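Probable uracil-DNA glycosylase (PDB 5X55) belongs to the uracil-DNA glycosylase superfamily and comes from a giant virus, its fold built round a four-stranded parallel sheet flanked by helices. Local coordinates at residues Val123-Leu128 with Glu169-Thr174; Ile247-Phe252 with Lys364-Asp369; Thr327-Ser332 with Lys339-Ser344. One frame throughout, in Å; residues are numbered along the deposited sequence.

Contact 1: residues Val123-Leu128 with Glu169-Thr174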
ATOM      1  N   VAL A 123     -22.257  -5.573  -0.753  1.00 37.21           N
ATOM      2  CA  VAL A 123     -20.800  -5.539  -0.936  1.00 34.02           C
ATOM      3  C   VAL A 123     -20.259  -6.942  -1.148  1.00 28.38           C
ATOM      4  O   VAL A 123     -20.537  -7.868  -0.378  1.00 34.79           O
ATOM      5  CB  VAL A 123     -20.099  -4.861   0.253  1.00 29.62           C
ATOM      6  CG1 VAL A 123     -18.586  -5.153   0.207  1.00 26.45           C
ATOM      7  CG2 VAL A 123     -20.325  -3.380   0.208  1.00 24.75           C
ATOM      8  N   ASN A 124     -19.475  -7.102  -2.204  1.00 28.31           N
ATOM      9  CA  ASN A 124     -18.930  -8.397  -2.591  1.00 24.89           C
ATOM     10  C   ASN A 124     -17.478  -8.155  -2.988  1.00 20.37           C
ATOM     11  O   ASN A 124     -17.180  -7.871  -4.152  1.00 24.63           O
ATOM     12  CB  ASN A 124     -19.756  -8.987  -3.722  1.00 26.21           C
ATOM     13  CG  ASN A 124     -19.357 -10.393  -4.070  1.00 23.88           C
ATOM     14  OD1 ASN A 124     -18.228 -10.817  -3.823  1.00 29.55           O
ATOM     15  ND2 ASN A 124     -20.272 -11.120  -4.694  1.00 26.66           N
ATOM     16  N   LEU A 125     -16.575  -8.294  -2.019  1.00 22.77           N
ATOM     17  CA  LEU A 125     -15.169  -7.951  -2.247  1.00 21.36           C
ATOM     18  C   LEU A 125     -14.510  -8.850  -3.290  1.00 22.77           C
ATOM     19  O   LEU A 125     -13.629  -8.383  -4.031  1.00 21.13           O
ATOM     20  CB  LEU A 125     -14.388  -8.020  -0.933  1.00 20.56           C
ATOM     21  CG  LEU A 125     -14.745  -7.015   0.164  1.00 19.18           C
ATOM     22  CD1 LEU A 125     -13.940  -7.266   1.461  1.00 21.94           C
ATOM     23  CD2 LEU A 125     -14.549  -5.603  -0.313  1.00 15.04           C
ATOM     24  N   LYS A 126     -14.919 -10.124  -3.371  1.00 23.11           N
ATOM     25  CA  LYS A 126     -14.326 -11.049  -4.342  1.00 24.75           C
ATOM     26  C   LYS A 126     -14.436 -10.528  -5.778  1.00 22.53           C
ATOM     27  O   LYS A 126     -13.505 -10.693  -6.576  1.00 24.31           O
ATOM     28  CB  LYS A 126     -14.979 -12.426  -4.211  1.00 29.91           C
ATOM     29  CG  LYS A 126     -14.717 -13.364  -5.383  1.00 24.81           C
ATOM     30  CD  LYS A 126     -13.286 -13.885  -5.428  1.00 30.90           C
ATOM     31  CE  LYS A 126     -12.815 -14.100  -6.876  1.00 35.93           C
ATOM     32  NZ  LYS A 126     -13.691 -15.012  -7.693  1.00 28.29           N
ATOM     33  N   LEU A 127     -15.546  -9.865  -6.116  1.00 23.02           N
ATOM     34  CA  LEU A 127     -15.744  -9.305  -7.451  1.00 24.42           C
ATOM     35  C   LEU A 127     -14.811  -8.148  -7.765  1.00 25.23           C
ATOM     36  O   LEU A 127     -14.735  -7.738  -8.924  1.00 23.01           O
ATOM     37  CB  LEU A 127     -17.182  -8.828  -7.628  1.00 22.25           C
ATOM     38  CG  LEU A 127     -18.251  -9.902  -7.488  1.00 23.70           C
ATOM     39  CD1 LEU A 127     -19.609  -9.285  -7.777  1.00 26.40           C
ATOM     40  CD2 LEU A 127     -17.949 -11.042  -8.442  1.00 27.20           C
ATOM     41  N   LEU A 128     -14.114  -7.611  -6.770  1.00 25.77           N
ATOM     42  CA  LEU A 128     -13.156  -6.538  -6.965  1.00 22.97           C
ATOM     43  C   LEU A 128     -11.738  -7.050  -7.196  1.00 24.20           C
ATOM     44  O   LEU A 128     -10.815  -6.247  -7.363  1.00 24.21           O
ATOM     45  CB  LEU A 128     -13.197  -5.607  -5.751  1.00 19.16           C
ATOM     46  CG  LEU A 128     -14.622  -5.119  -5.506  1.00 21.21           C
ATOM     47  CD1 LEU A 128     -14.675  -4.243  -4.279  1.00 20.50           C
ATOM     48  CD2 LEU A 128     -15.140  -4.386  -6.749  1.00 16.70           C
ATOM     49  N   GLU A 169     -13.371  -0.452  -7.878  1.00 20.69           N
ATOM     50  CA  GLU A 169     -12.530  -0.995  -8.932  1.00 23.24           C
ATOM     51  C   GLU A 169     -11.058  -0.694  -8.699  1.00 25.38           C
ATOM     52  O   GLU A 169     -10.210  -1.278  -9.384  1.00 22.46           O
ATOM     53  CB  GLU A 169     -12.959  -0.451 -10.297  1.00 24.96           C
ATOM     54  CG  GLU A 169     -14.417  -0.753 -10.668  1.00 30.00           C
ATOM     55  CD  GLU A 169     -14.816  -0.154 -12.020  1.00 38.17           C
ATOM     56  OE1 GLU A 169     -14.581  -0.825 -13.060  1.00 43.88           O
ATOM     57  OE2 GLU A 169     -15.339   0.990 -12.045  1.00 27.75           O
ATOM     58  N   LEU A 170     -10.732   0.187  -7.750  1.00 21.06           N
ATOM     59  CA  LEU A 170      -9.347   0.439  -7.366  1.00 22.92           C
ATOM     60  C   LEU A 170      -8.973  -0.169  -6.019  1.00 19.94           C
ATOM     61  O   LEU A 170      -7.801  -0.101  -5.632  1.00 21.15           O
ATOM     62  CB  LEU A 170      -9.080   1.939  -7.332  1.00 18.75           C
ATOM     63  CG  LEU A 170      -9.400   2.662  -8.626  1.00 22.11           C
ATOM     64  CD1 LEU A 170      -9.139   4.152  -8.446  1.00 18.69           C
ATOM     65  CD2 LEU A 170      -8.535   2.078  -9.726  1.00 24.39           C
ATOM     66  N   LEU A 171      -9.934  -0.761  -5.308  1.00 17.57           N
ATOM     67  CA  LEU A 171      -9.709  -1.220  -3.939  1.00 16.85           C
ATOM     68  C   LEU A 171      -8.494  -2.139  -3.823  1.00 18.13           C
ATOM     69  O   LEU A 171      -7.685  -2.020  -2.892  1.00 15.88           O
ATOM     70  CB  LEU A 171     -10.959  -1.946  -3.440  1.00 17.27           C
ATOM     71  CG  LEU A 171     -10.812  -2.531  -2.036  1.00 19.78           C
ATOM     72  CD1 LEU A 171     -10.606  -1.396  -1.049  1.00 14.84           C
ATOM     73  CD2 LEU A 171     -12.021  -3.374  -1.672  1.00 15.13           C
ATOM     74  N   PHE A 172      -8.370  -3.089  -4.741  1.00 19.24           N
ATOM     75  CA  PHE A 172      -7.313  -4.088  -4.687  1.00 21.64           C
ATOM     76  C   PHE A 172      -6.291  -3.864  -5.803  1.00 20.97           C
ATOM     77  O   PHE A 172      -5.711  -4.819  -6.327  1.00 21.47           O
ATOM     78  CB  PHE A 172      -7.908  -5.493  -4.765  1.00 19.35           C
ATOM     79  CG  PHE A 172      -8.710  -5.905  -3.550  1.00 18.07           C
ATOM     80  CD1 PHE A 172      -8.230  -5.689  -2.267  1.00 20.71           C
ATOM     81  CD2 PHE A 172      -9.949  -6.534  -3.702  1.00 18.97           C
ATOM     82  CE1 PHE A 172      -8.978  -6.088  -1.133  1.00 18.93           C
ATOM     83  CE2 PHE A 172     -10.702  -6.933  -2.591  1.00 20.18           C
ATOM     84  CZ  PHE A 172     -10.202  -6.712  -1.294  1.00 22.43           C
ATOM     85  N   ASN A 173      -6.074  -2.594  -6.155  1.00 18.15           N
ATOM     86  CA  ASN A 173      -5.289  -2.205  -7.327  1.00 21.68           C
ATOM     87  C   ASN A 173      -3.921  -2.879  -7.370  1.00 21.04           C
ATOM     88  O   ASN A 173      -3.523  -3.449  -8.398  1.00 20.90           O
ATOM     89  CB  ASN A 173      -5.124  -0.684  -7.327  1.00 20.44           C
ATOM     90  CG  ASN A 173      -5.128  -0.097  -8.710  1.00 24.88           C
ATOM     91  OD1 ASN A 173      -5.384  -0.786  -9.701  1.00 26.13           O
ATOM     92  ND2 ASN A 173      -4.870   1.197  -8.789  1.00 22.98           N
ATOM     93  N   THR A 174      -3.166  -2.793  -6.273  1.00 21.11           N
ATOM     94  CA  THR A 174      -1.819  -3.357  -6.274  1.00 20.62           C
ATOM     95  C   THR A 174      -1.846  -4.864  -6.486  1.00 17.43           C
ATOM     96  O   THR A 174      -0.982  -5.411  -7.180  1.00 22.93           O
ATOM     97  CB  THR A 174      -1.093  -3.009  -4.980  1.00 22.37           C
ATOM     98  OG1 THR A 174      -1.153  -1.592  -4.786  1.00 25.81           O
ATOM     99  CG2 THR A 174       0.369  -3.409  -5.088  1.00 20.85           C
TER
HETATM  100  O   HOH W   1     -10.322  -3.766  -6.801  1.00 18.39           O
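Leu125, Leu128 and Phe172 each carry CG anti to the carbonyl carbon, whereas Leu171 turns its CG anti to the backbone N (chi1 177°), which brings its isopropyl end, with the CD2 methyl, toward the two leucines. That CD2 methyl is the meeting point: it lies 3.6 Å from Leu125 CD2 and 3.8 Å from Leu128 CD1, each pair of side chains crossing obliquely. The same methyl sits over one face of the Phe172 ring, offset toward the rim. A branched leucine suits this place because one methyl can serve both leucines opposite and its neighbour's ring at once.

Phe172 meets the 3-10 turn of residues 126-128 through one side of its ring. CD2 lies 4.0 Å from Leu128 CB, while CE2 approaches the carbonyl of Leu125, at 3.6 Å from its O and near the ring plane. That oxygen already accepts the backbone N-H of Leu128 inside the turn, and the weakly positive ring edge is a suitable neighbour for it. Phe138 of helix 135-142 touches both Leu125 and Phe172.

The polar link between the segments is a water, which donates to Leu128 O at 2.6 Å and accepts from Phe172 N at 2.9 Å. Leu128 O also accepts a hydrogen bond from Asn176 ND2. The Glu169 carboxylate is held elsewhere, by a salt bridge to Arg96 and a hydrogen bond from Lys112 N. Phe172, the third residue of a type I turn from Leu170 to Asn173, is also the N-cap of helix 173-177. The chemistry is thus mainly apolar, leucine methyls meeting one another, one of them over the ring face, and the ring edge meeting methylenes and carbonyl oxygens, while the water supplies polar partners to two main-chain groups at a buried junction.

Contact 2: residues Ile247-Phe252 with Lys364-Asp369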
ATOM      1  N   ILE A 247       5.222  -0.263  -9.213  1.00 17.86           N
ATOM      2  CA  ILE A 247       4.344  -1.371  -8.871  1.00 14.75           C
ATOM      3  C   ILE A 247       4.387  -2.424  -9.957  1.00 20.22           C
ATOM      4  O   ILE A 247       4.433  -3.627  -9.664  1.00 20.51           O
ATOM      5  CB  ILE A 247       2.921  -0.848  -8.621  1.00 18.30           C
ATOM      6  CG1 ILE A 247       2.927   0.106  -7.419  1.00 16.45           C
ATOM      7  CG2 ILE A 247       1.902  -2.005  -8.444  1.00 16.44           C
ATOM      8  CD1 ILE A 247       1.712   0.991  -7.392  1.00 18.37           C
ATOM      9  N   LEU A 248       4.418  -1.996 -11.226  1.00 22.14           N
ATOM     10  CA  LEU A 248       4.497  -2.951 -12.332  1.00 19.41           C
ATOM     11  C   LEU A 248       5.758  -3.804 -12.262  1.00 21.71           C
ATOM     12  O   LEU A 248       5.768  -4.929 -12.774  1.00 28.93           O
ATOM     13  CB  LEU A 248       4.434  -2.211 -13.660  1.00 18.72           C
ATOM     14  CG  LEU A 248       3.047  -1.686 -14.020  1.00 23.65           C
ATOM     15  CD1 LEU A 248       3.134  -0.447 -14.909  1.00 19.74           C
ATOM     16  CD2 LEU A 248       2.216  -2.794 -14.691  1.00 25.93           C
ATOM     17  N   GLN A 249       6.821  -3.295 -11.629  1.00 19.80           N
ATOM     18  CA  GLN A 249       8.095  -3.995 -11.496  1.00 19.33           C
ATOM     19  C   GLN A 249       8.213  -4.776 -10.193  1.00 20.87           C
ATOM     20  O   GLN A 249       9.317  -5.203  -9.835  1.00 22.62           O
ATOM     21  CB  GLN A 249       9.263  -3.009 -11.609  1.00 18.33           C
ATOM     22  CG  GLN A 249       9.355  -2.260 -12.966  1.00 15.26           C
ATOM     23  CD  GLN A 249      10.447  -1.208 -12.964  1.00 15.76           C
ATOM     24  OE1 GLN A 249      11.638  -1.523 -13.019  1.00 16.12           O
ATOM     25  NE2 GLN A 249      10.046   0.052 -12.844  1.00 16.20           N
ATOM     26  N   GLY A 250       7.116  -4.973  -9.474  1.00 19.84           N
ATOM     27  CA  GLY A 250       7.126  -5.812  -8.299  1.00 20.02           C
ATOM     28  C   GLY A 250       7.182  -5.100  -6.961  1.00 17.86           C
ATOM     29  O   GLY A 250       7.443  -5.759  -5.951  1.00 18.12           O
ATOM     30  N   THR A 251       6.932  -3.792  -6.913  1.00 14.89           N
ATOM     31  CA  THR A 251       6.832  -3.079  -5.645  1.00 15.66           C
ATOM     32  C   THR A 251       5.380  -3.152  -5.164  1.00 17.67           C
ATOM     33  O   THR A 251       4.495  -2.493  -5.723  1.00 16.28           O
ATOM     34  CB  THR A 251       7.310  -1.634  -5.781  1.00 15.32           C
ATOM     35  OG1 THR A 251       8.490  -1.598  -6.592  1.00 13.48           O
ATOM     36  CG2 THR A 251       7.660  -1.079  -4.399  1.00 12.96           C
ATOM     37  N   PHE A 252       5.140  -3.944  -4.116  1.00 12.50           N
ATOM     38  CA  PHE A 252       3.788  -4.218  -3.611  1.00 17.52           C
ATOM     39  C   PHE A 252       3.438  -3.156  -2.572  1.00 16.17           C
ATOM     40  O   PHE A 252       3.688  -3.310  -1.378  1.00 14.36           O
ATOM     41  CB  PHE A 252       3.728  -5.625  -3.025  1.00 15.88           C
ATOM     42  CG  PHE A 252       2.341  -6.108  -2.665  1.00 16.78           C
ATOM     43  CD1 PHE A 252       1.417  -6.424  -3.654  1.00 16.27           C
ATOM     44  CD2 PHE A 252       1.989  -6.317  -1.339  1.00 14.95           C
ATOM     45  CE1 PHE A 252       0.157  -6.907  -3.334  1.00 15.42           C
ATOM     46  CE2 PHE A 252       0.722  -6.802  -1.007  1.00 17.09           C
ATOM     47  CZ  PHE A 252      -0.198  -7.096  -2.014  1.00 16.47           C
ATOM     48  N   LYS A 364      16.062  -9.821 -10.505  1.00 38.24           N
ATOM     49  CA  LYS A 364      16.053  -8.710 -11.445  1.00 39.92           C
ATOM     50  C   LYS A 364      15.834  -7.398 -10.695  1.00 40.19           C
ATOM     51  O   LYS A 364      14.993  -7.331  -9.795  1.00 37.22           O
ATOM     52  CB  LYS A 364      14.960  -8.904 -12.490  1.00 40.74           C
ATOM     53  CG  LYS A 364      14.947 -10.297 -13.115  1.00 48.27           C
ATOM     54  CD  LYS A 364      14.425 -10.251 -14.553  1.00 49.97           C
ATOM     55  CE  LYS A 364      14.496 -11.620 -15.239  1.00 53.11           C
ATOM     56  NZ  LYS A 364      15.895 -12.115 -15.427  1.00 54.45           N
ATOM     57  N   PRO A 365      16.577  -6.349 -11.024  1.00 37.62           N
ATOM     58  CA  PRO A 365      16.478  -5.102 -10.255  1.00 32.82           C
ATOM     59  C   PRO A 365      15.184  -4.355 -10.549  1.00 29.93           C
ATOM     60  O   PRO A 365      14.399  -4.711 -11.431  1.00 29.49           O
ATOM     61  CB  PRO A 365      17.696  -4.296 -10.723  1.00 35.10           C
ATOM     62  CG  PRO A 365      17.952  -4.799 -12.107  1.00 34.86           C
ATOM     63  CD  PRO A 365      17.606  -6.278 -12.074  1.00 33.94           C
ATOM     64  N   ILE A 366      14.969  -3.301  -9.767  1.00 27.99           N
ATOM     65  CA  ILE A 366      13.859  -2.380  -9.966  1.00 19.53           C
ATOM     66  C   ILE A 366      14.438  -1.049 -10.427  1.00 23.76           C
ATOM     67  O   ILE A 366      15.342  -0.501  -9.778  1.00 21.58           O
ATOM     68  CB  ILE A 366      13.027  -2.200  -8.688  1.00 19.32           C
ATOM     69  CG1 ILE A 366      12.260  -3.488  -8.348  1.00 20.74           C
ATOM     70  CG2 ILE A 366      12.091  -1.024  -8.867  1.00 15.09           C
ATOM     71  CD1 ILE A 366      11.493  -3.430  -7.023  1.00 15.40           C
ATOM     72  N   PHE A 367      13.933  -0.544 -11.553  1.00 15.76           N
ATOM     73  CA  PHE A 367      14.376   0.737 -12.103  1.00 23.18           C
ATOM     74  C   PHE A 367      13.475   1.830 -11.552  1.00 20.25           C
ATOM     75  O   PHE A 367      12.337   1.990 -11.996  1.00 21.21           O
ATOM     76  CB  PHE A 367      14.341   0.718 -13.625  1.00 21.53           C
ATOM     77  CG  PHE A 367      15.172  -0.348 -14.207  1.00 23.85           C
ATOM     78  CD1 PHE A 367      16.532  -0.151 -14.394  1.00 30.66           C
ATOM     79  CD2 PHE A 367      14.616  -1.580 -14.532  1.00 24.43           C
ATOM     80  CE1 PHE A 367      17.333  -1.162 -14.925  1.00 34.64           C
ATOM     81  CE2 PHE A 367      15.402  -2.596 -15.058  1.00 34.57           C
ATOM     82  CZ  PHE A 367      16.770  -2.387 -15.256  1.00 32.59           C
ATOM     83  N   TRP A 368      13.993   2.591 -10.595  1.00 19.30           N
ATOM     84  CA  TRP A 368      13.164   3.570  -9.900  1.00 21.27           C
ATOM     85  C   TRP A 368      12.902   4.809 -10.731  1.00 23.42           C
ATOM     86  O   TRP A 368      11.927   5.511 -10.473  1.00 24.82           O
ATOM     87  CB  TRP A 368      13.820   3.985  -8.584  1.00 17.79           C
ATOM     88  CG  TRP A 368      14.109   2.810  -7.727  1.00 18.94           C
ATOM     89  CD1 TRP A 368      15.326   2.255  -7.462  1.00 15.51           C
ATOM     90  CD2 TRP A 368      13.146   2.017  -7.045  1.00 17.97           C
ATOM     91  NE1 TRP A 368      15.181   1.162  -6.644  1.00 17.28           N
ATOM     92  CE2 TRP A 368      13.847   0.990  -6.375  1.00 21.12           C
ATOM     93  CE3 TRP A 368      11.753   2.068  -6.940  1.00 16.65           C
ATOM     94  CZ2 TRP A 368      13.198   0.027  -5.596  1.00 17.02           C
ATOM     95  CZ3 TRP A 368      11.105   1.116  -6.160  1.00 17.06           C
ATOM     96  CH2 TRP A 368      11.831   0.106  -5.500  1.00 18.81           C
ATOM     97  N   ASP A 369      13.750   5.107 -11.707  1.00 25.28           N
ATOM     98  CA  ASP A 369      13.600   6.391 -12.373  1.00 31.91           C
ATOM     99  C   ASP A 369      12.740   6.298 -13.628  1.00 38.59           C
ATOM    100  O   ASP A 369      11.767   7.045 -13.741  1.00 59.57           O
ATOM    101  CB  ASP A 369      14.968   6.981 -12.719  1.00 34.41           C
ATOM    102  CG  ASP A 369      14.931   8.498 -12.833  1.00 35.42           C
ATOM    103  OD1 ASP A 369      13.840   9.082 -12.661  1.00 35.66           O
ATOM    104  OD2 ASP A 369      15.996   9.104 -13.099  1.00 42.74           O
TER
HETATM  105  O   HOH W   2      12.225  -4.345 -13.432  1.00 25.31           O
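The Schellman motif that ends helix 244-248 presents Gln249 to the C-terminal tail; its C-prime residue, Gly250, has a positive phi that suits a residue without CB. With CG anti to the carbonyl carbon (chi1 -61°) and an extended chain beyond, the Gln249 amide grips the main chain of Phe367 twice: OE1 accepts from Phe367 N at 2.9 Å (163° at the hydrogen), and NE2 donates to Phe367 O at 3.1 Å. Glutamine suits the place because a single amide offers an acceptor and a donor side by side, matching the N-H and C=O of one residue. Both donors are tilted about 30° from the carbonyl planes they approach. A water also donates to OE1 and to Pro365 O, while NE2 has a second acceptor in Ser245 O. OE1 further lies at the edge of the Phe367 ring, 3.3 Å from CD2.

Deeper in, Ile366 CD1 packs 3.5 Å from Thr251 OG1, whose polar partner is Trp246 O. Ile366 CG2 lies over one face of the Trp368 indole.

Thr251 and Phe252 begin strand 251-255 beside strand 185-189, where Ile366 reaches Val185. Trp368 makes edge-to-face contacts with Trp246 and with Phe351 of helix 350-360.

Contact 3: residues Thr327-Ser332 with Lys339-Ser344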
ATOM      1  N   THR A 327      14.691  10.688  13.994  1.00 27.52           N
ATOM      2  CA  THR A 327      14.652   9.269  14.334  1.00 27.62           C
ATOM      3  C   THR A 327      13.247   8.876  14.801  1.00 21.85           C
ATOM      4  O   THR A 327      12.400   9.713  15.101  1.00 24.40           O
ATOM      5  CB  THR A 327      15.640   8.929  15.448  1.00 24.64           C
ATOM      6  OG1 THR A 327      15.199   9.541  16.669  1.00 24.06           O
ATOM      7  CG2 THR A 327      17.026   9.405  15.112  1.00 25.97           C
ATOM      8  N   MET A 328      13.016   7.580  14.882  1.00 23.60           N
ATOM      9  CA  MET A 328      11.739   7.055  15.336  1.00 23.82           C
ATOM     10  C   MET A 328      11.994   6.071  16.461  1.00 25.07           C
ATOM     11  O   MET A 328      12.976   5.328  16.424  1.00 24.41           O
ATOM     12  CB  MET A 328      10.986   6.349  14.202  1.00 21.18           C
ATOM     13  CG  MET A 328      10.084   5.229  14.680  1.00 26.28           C
ATOM     14  SD  MET A 328       9.472   4.213  13.349  1.00 31.94           S
ATOM     15  CE  MET A 328      10.675   2.907  13.187  1.00 23.72           C
ATOM     16  N   THR A 329      11.109   6.051  17.446  1.00 23.55           N
ATOM     17  CA  THR A 329      11.153   5.037  18.487  1.00 28.35           C
ATOM     18  C   THR A 329       9.975   4.085  18.306  1.00 24.75           C
ATOM     19  O   THR A 329       8.834   4.520  18.141  1.00 23.93           O
ATOM     20  CB  THR A 329      11.152   5.684  19.872  1.00 30.09           C
ATOM     21  OG1 THR A 329      12.360   6.439  20.023  1.00 36.74           O
ATOM     22  CG2 THR A 329      11.134   4.635  20.927  1.00 32.82           C
ATOM     23  N   SER A 330      10.259   2.791  18.301  1.00 27.08           N
ATOM     24  CA  SER A 330       9.238   1.810  17.986  1.00 24.54           C
ATOM     25  C   SER A 330       9.425   0.574  18.849  1.00 28.21           C
ATOM     26  O   SER A 330      10.555   0.130  19.086  1.00 26.76           O
ATOM     27  CB  SER A 330       9.288   1.429  16.507  1.00 23.90           C
ATOM     28  OG  SER A 330       8.303   0.469  16.197  1.00 26.29           O
ATOM     29  N   MET A 331       8.301   0.010  19.286  1.00 24.27           N
ATOM     30  CA  MET A 331       8.323  -1.149  20.165  1.00 26.84           C
ATOM     31  C   MET A 331       8.866  -2.355  19.412  1.00 28.22           C
ATOM     32  O   MET A 331       8.376  -2.709  18.334  1.00 28.75           O
ATOM     33  CB  MET A 331       6.923  -1.425  20.704  1.00 25.16           C
ATOM     34  CG  MET A 331       6.845  -2.627  21.641  1.00 32.43           C
ATOM     35  SD  MET A 331       7.972  -2.542  23.053  1.00 30.43           S
ATOM     36  CE  MET A 331       7.150  -1.310  24.068  1.00 30.36           C
ATOM     37  N   SER A 332       9.908  -2.954  19.955  1.00 26.87           N
ATOM     38  CA  SER A 332      10.488  -4.168  19.404  1.00 27.35           C
ATOM     39  C   SER A 332       9.959  -5.308  20.249  1.00 31.67           C
ATOM     40  O   SER A 332      10.333  -5.453  21.422  1.00 33.06           O
ATOM     41  CB  SER A 332      12.012  -4.124  19.415  1.00 31.82           C
ATOM     42  OG  SER A 332      12.535  -5.268  18.768  1.00 31.85           O
ATOM     43  N   LYS A 339      11.349  -0.547  23.492  1.00 32.75           N
ATOM     44  CA  LYS A 339      11.435   0.462  22.450  1.00 31.50           C
ATOM     45  C   LYS A 339      12.862   0.559  21.918  1.00 35.65           C
ATOM     46  O   LYS A 339      13.825   0.616  22.688  1.00 42.42           O
ATOM     47  CB  LYS A 339      10.969   1.813  22.986  1.00 32.61           C
ATOM     48  CG  LYS A 339       9.483   1.868  23.293  1.00 34.08           C
ATOM     49  CD  LYS A 339       8.967   3.304  23.360  1.00 35.96           C
ATOM     50  CE  LYS A 339       7.995   3.518  24.529  1.00 41.20           C
ATOM     51  NZ  LYS A 339       8.593   3.381  25.898  1.00 38.18           N
ATOM     52  N   VAL A 340      12.994   0.574  20.593  1.00 30.72           N
ATOM     53  CA  VAL A 340      14.268   0.733  19.908  1.00 29.22           C
ATOM     54  C   VAL A 340      14.186   1.961  19.005  1.00 27.04           C
ATOM     55  O   VAL A 340      13.118   2.314  18.494  1.00 27.71           O
ATOM     56  CB  VAL A 340      14.624  -0.540  19.112  1.00 29.09           C
ATOM     57  CG1 VAL A 340      15.903  -0.354  18.291  1.00 25.27           C
ATOM     58  CG2 VAL A 340      14.760  -1.707  20.072  1.00 30.25           C
ATOM     59  N   THR A 341      15.322   2.624  18.826  1.00 27.84           N
ATOM     60  CA  THR A 341      15.414   3.804  17.980  1.00 28.01           C
ATOM     61  C   THR A 341      15.901   3.391  16.595  1.00 23.09           C
ATOM     62  O   THR A 341      16.847   2.615  16.470  1.00 29.90           O
ATOM     63  CB  THR A 341      16.348   4.839  18.607  1.00 28.25           C
ATOM     64  OG1 THR A 341      15.786   5.264  19.850  1.00 31.06           O
ATOM     65  CG2 THR A 341      16.471   6.055  17.721  1.00 28.08           C
ATOM     66  N   TYR A 342      15.230   3.892  15.562  1.00 26.00           N
ATOM     67  CA  TYR A 342      15.513   3.666  14.153  1.00 23.08           C
ATOM     68  C   TYR A 342      15.777   5.002  13.484  1.00 21.10           C
ATOM     69  O   TYR A 342      15.229   6.025  13.908  1.00 22.52           O
ATOM     70  CB  TYR A 342      14.345   2.949  13.461  1.00 19.23           C
ATOM     71  CG  TYR A 342      14.061   1.627  14.121  1.00 20.30           C
ATOM     72  CD1 TYR A 342      14.705   0.475  13.710  1.00 19.28           C
ATOM     73  CD2 TYR A 342      13.185   1.542  15.199  1.00 22.59           C
ATOM     74  CE1 TYR A 342      14.463  -0.738  14.336  1.00 23.21           C
ATOM     75  CE2 TYR A 342      12.943   0.336  15.835  1.00 23.80           C
ATOM     76  CZ  TYR A 342      13.588  -0.801  15.401  1.00 22.48           C
ATOM     77  OH  TYR A 342      13.358  -2.005  16.031  1.00 24.77           O
ATOM     78  N   PRO A 343      16.621   5.024  12.452  1.00 25.62           N
ATOM     79  CA  PRO A 343      17.056   6.301  11.871  1.00 21.02           C
ATOM     80  C   PRO A 343      15.932   7.042  11.166  1.00 22.82           C
ATOM     81  O   PRO A 343      14.873   6.489  10.856  1.00 22.86           O
ATOM     82  CB  PRO A 343      18.144   5.884  10.870  1.00 22.76           C
ATOM     83  CG  PRO A 343      17.868   4.435  10.579  1.00 23.62           C
ATOM     84  CD  PRO A 343      17.339   3.872  11.869  1.00 20.93           C
ATOM     85  N   SER A 344      16.187   8.327  10.917  1.00 20.47           N
ATOM     86  CA  SER A 344      15.253   9.158  10.175  1.00 25.03           C
ATOM     87  C   SER A 344      15.168   8.721   8.711  1.00 23.87           C
ATOM     88  O   SER A 344      16.135   8.234   8.119  1.00 17.75           O
ATOM     89  CB  SER A 344      15.665  10.631  10.237  1.00 21.59           C
ATOM     90  OG  SER A 344      16.854  10.852   9.517  1.00 24.29           O
TER
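Tyr342 brings the flat group of this hairpin: Met328 CE and Ser330 CB approach its ring obliquely, and His300 packs edge-to-face with it. The methyl CE of Met328 lies 3.5 Å from Tyr342 CD2, carried there by the bend at chi3 (91°), and Ser330 CB is 3.9 Å from Tyr342 CE2. Methionine, long and flexible, can fold back on the ring, while the small serine lets its CB lie against the ring's CE2 side.

The backbones run antiparallel, with two hydrogen-bonded pairs, Met328 with Tyr342 and Ser330 with Val340. Their four bonds are short and fairly straight, Tyr342 N to Met328 O being 2.8 Å long with 169° at the hydrogen. Thr329 with Thr341 and Met331 with Lys339 are the non-hydrogen-bonded pairs, on the opposite face of the ribbon. There Thr329 CG2 packs 3.5 Å from Lys339 CB, and beta-branched threonines suit the extended chain at this exposed surface.

The face bearing Met328, Ser330, Val340 and Tyr342 is turned toward the body of the chain, with Met328 and Ser330 buried. Ser330 OG bonds His300 of helix 297-303, and Met331 O accepts a hydrogen bond from Gln304 NE2. Both Met328 and Tyr342 touch Thr315 of strand 312-316, an outermost strand of the parallel sheet.

In the fold
Contacts 1 and 2 are neighbours, their centres 23 Å apart. They meet where Thr174, just past the N-cap of helix 173-177, packs its CG2 against Phe252 CD1 at 3.5 Å, so helix 173-177 packs on the start of strand 251-255, one of the two outer strands of the parallel sheet. Contact 3 stands apart: its nearest atoms are about 16 Å from contact 2 and about 22 Å from contact 1, and it lies across the centre of the chain from contact 1. In sequence, contact 1 closes before the others open, while the hairpin of contact 3 falls between the two segments of contact 2. Contact 2 includes the start of strand 251-255, whereas contact 3 packs beside the other outer strand, 312-316.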